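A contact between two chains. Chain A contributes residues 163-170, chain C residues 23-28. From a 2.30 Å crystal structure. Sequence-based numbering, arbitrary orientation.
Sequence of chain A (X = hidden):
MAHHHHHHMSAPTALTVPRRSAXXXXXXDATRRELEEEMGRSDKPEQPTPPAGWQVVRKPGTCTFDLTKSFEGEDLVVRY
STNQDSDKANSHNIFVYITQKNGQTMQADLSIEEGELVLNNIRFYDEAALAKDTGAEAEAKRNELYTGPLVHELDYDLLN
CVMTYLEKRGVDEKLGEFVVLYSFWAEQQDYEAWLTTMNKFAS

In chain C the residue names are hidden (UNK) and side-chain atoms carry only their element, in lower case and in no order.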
# COMPACT_ATOMS: atom_id res chain seq x y z
N MET A 163 17.32 -16.31 -15.28
CA MET A 163 18.24 -15.19 -15.39
C MET A 163 18.92 -15.14 -16.75
O MET A 163 19.12 -14.07 -17.31
CB MET A 163 19.32 -15.29 -14.30
CG MET A 163 18.83 -14.97 -12.91
SD MET A 163 17.90 -13.43 -12.86
CE MET A 163 19.17 -12.22 -13.32
N THR A 164 19.28 -16.32 -17.26
CA THR A 164 19.90 -16.44 -18.58
C THR A 164 18.88 -16.09 -19.65
O THR A 164 19.18 -15.38 -20.59
CB THR A 164 20.40 -17.88 -18.79
OG1 THR A 164 21.48 -18.15 -17.89
CG2 THR A 164 21.01 -18.06 -20.18
N TYR A 165 17.68 -16.63 -19.49
CA TYR A 165 16.57 -16.37 -20.40
C TYR A 165 16.31 -14.87 -20.51
O TYR A 165 16.10 -14.35 -21.60
CB TYR A 165 15.34 -17.13 -19.90
CG TYR A 165 14.01 -16.72 -20.49
CD1 TYR A 165 13.26 -15.70 -19.91
CD2 TYR A 165 13.49 -17.38 -21.59
CE1 TYR A 165 12.04 -15.33 -20.42
CE2 TYR A 165 12.26 -17.02 -22.11
CZ TYR A 165 11.54 -16.00 -21.53
OH TYR A 165 10.31 -15.63 -22.04
N LEU A 166 16.34 -14.17 -19.38
CA LEU A 166 16.14 -12.73 -19.36
C LEU A 166 17.33 -12.02 -20.02
O LEU A 166 17.15 -11.08 -20.78
CB LEU A 166 15.95 -12.23 -17.93
CG LEU A 166 14.58 -12.48 -17.29
CD1 LEU A 166 14.63 -12.18 -15.80
CD2 LEU A 166 13.51 -11.65 -17.95
N GLU A 167 18.53 -12.51 -19.73
CA GLU A 167 19.77 -11.95 -20.26
C GLU A 167 19.83 -11.97 -21.79
O GLU A 167 20.28 -11.00 -22.41
CB GLU A 167 20.98 -12.71 -19.69
CG GLU A 167 22.33 -12.15 -20.12
CD GLU A 167 23.48 -12.88 -19.46
OE1 GLU A 167 23.56 -12.87 -18.21
OE2 GLU A 167 24.32 -13.47 -20.19
N LYS A 168 19.38 -13.08 -22.39
CA LYS A 168 19.34 -13.22 -23.85
C LYS A 168 18.51 -12.11 -24.49
O LYS A 168 18.80 -11.66 -25.59
CB LYS A 168 18.75 -14.58 -24.25
CG LYS A 168 19.64 -15.79 -23.97
CD LYS A 168 19.01 -17.08 -24.49
CE LYS A 168 19.81 -18.31 -24.07
NZ LYS A 168 19.17 -19.59 -24.51
N ARG A 169 17.47 -11.66 -23.77
CA ARG A 169 16.56 -10.63 -24.25
C ARG A 169 16.97 -9.18 -23.94
O ARG A 169 16.16 -8.27 -24.06
CB ARG A 169 15.17 -10.89 -23.67
CG ARG A 169 14.50 -12.08 -24.29
CD ARG A 169 13.35 -12.64 -23.49
NE ARG A 169 12.76 -13.79 -24.17
CZ ARG A 169 13.34 -14.97 -24.31
NH1 ARG A 169 14.56 -15.21 -23.82
NH2 ARG A 169 12.71 -15.94 -24.96
N GLY A 170 18.22 -8.97 -23.55
CA GLY A 170 18.72 -7.63 -23.26
C GLY A 170 18.47 -7.15 -21.84
O GLY A 170 18.85 -6.03 -21.50
N UNK C 23 12.67 -20.84 -27.46
CA UNK C 23 13.82 -19.90 -27.29
C UNK C 23 14.96 -20.55 -26.51
O UNK C 23 16.00 -20.89 -27.08
c UNK C 23 13.36 -18.63 -26.56
o UNK C 23 14.45 -18.04 -25.86
N UNK C 24 14.76 -20.70 -25.20
CA UNK C 24 15.80 -21.20 -24.30
C UNK C 24 15.55 -22.67 -23.97
O UNK C 24 14.65 -23.00 -23.19
o UNK C 24 17.56 -21.65 -21.98
c UNK C 24 17.16 -20.50 -22.28
o UNK C 24 17.87 -19.51 -21.96
c UNK C 24 15.84 -20.35 -23.02
N UNK C 25 16.36 -23.54 -24.57
CA UNK C 25 16.27 -24.98 -24.34
C UNK C 25 16.63 -25.36 -22.91
O UNK C 25 16.06 -26.29 -22.35
c UNK C 25 17.16 -25.73 -25.33
N UNK C 26 17.58 -24.64 -22.32
CA UNK C 26 17.99 -24.88 -20.94
C UNK C 26 16.87 -24.61 -19.93
O UNK C 26 16.72 -25.36 -18.96
c UNK C 26 19.22 -24.05 -20.59
N UNK C 27 16.08 -23.56 -20.16
CA UNK C 27 14.96 -23.23 -19.27
C UNK C 27 13.81 -24.22 -19.43
O UNK C 27 13.16 -24.58 -18.46
c UNK C 27 12.83 -19.96 -18.99
c UNK C 27 13.52 -21.53 -17.17
c UNK C 27 14.46 -21.80 -19.51
c UNK C 27 13.24 -21.39 -18.67
N UNK C 28 13.56 -24.64 -20.67
CA UNK C 28 12.55 -25.65 -20.95
C UNK C 28 12.89 -26.96 -20.25
O UNK C 28 12.01 -27.66 -19.76
c UNK C 28 12.40 -25.85 -22.44

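Position 23 of chain C carries two side-chain atoms, one carbon followed by one oxygen, with no branch. The oxygen lies 2.9 Å from NH2 of Arg169(A), near the plane of the guanidinium and at its edge, where the N-H groups point. A single carbon bearing a terminal oxygen is the hydroxymethyl group of serine, so the residue is Ser23(C). Arg169(A) NH2 donates a hydrogen bond to its OG, with an N-H...acceptor angle of 153°.

Position 24 has four side-chain atoms: two carbons, the second carrying two oxygens. This flat, forked end could be a carboxylate or, if one of its terminal atoms were nitrogen, an amide; the elements settle it as the acid. One oxygen lies 2.9 Å from Lys168(A) NZ, and the same oxygen is 3.7 Å from CA of Tyr165(A) and 3.9 Å from CG2 of Thr164(A). The residue is Asp24(C). Its OD2 forms a salt bridge with Lys168(A) NZ, although the hydrogen bond within it is weak. Its OD1 turns back to its own chain, accepting from the backbone N of position 27 at 3.0 Å and so capping the helix that begins at position 25.

Position 25 has one side-chain carbon, which points away from chain A and touches nothing there. It is Ala25(C). Position 26 likewise ends at a single carbon; its CB points toward chain A but stays 5.9 Å from Lys168(A) NZ, too far for contact. It is Ala26(C).

Position 27 has four carbons and no polar atom, forked at the second. One branch tip comes within 3.7 Å of Tyr165(A) CD2. A fork one carbon beyond CB identifies Leu27(C), and the tip is CD2, in apolar contact with the tyrosine ring. Position 28 again has one carbon, CB, 8.6 Å from Tyr165(A) CD2, and is Ala28(C).

The contact sets the start of a chain C helix against the C-terminal part of a chain A helix and the nearby Arg169(A). Tyr165(A) is central: its ring meets Leu27(C) and has Asp24(C) CB at its edge, while its CA and CB lie near Asp24(C) OD2. Around it, Lys168(A), extended beyond chi1, brings its ammonium to Asp24(C), while Arg169(A) directs its guanidinium to Ser23(C). That guanidinium is also held from within chain A, where NH1 donates to Tyr165(A) O at 2.8 Å. Asp24(C) thus does two jobs, one oxygen capping its own helix and the other pairing with the lysine of the neighbouring chain.

Chain C 23-28: SDAALA
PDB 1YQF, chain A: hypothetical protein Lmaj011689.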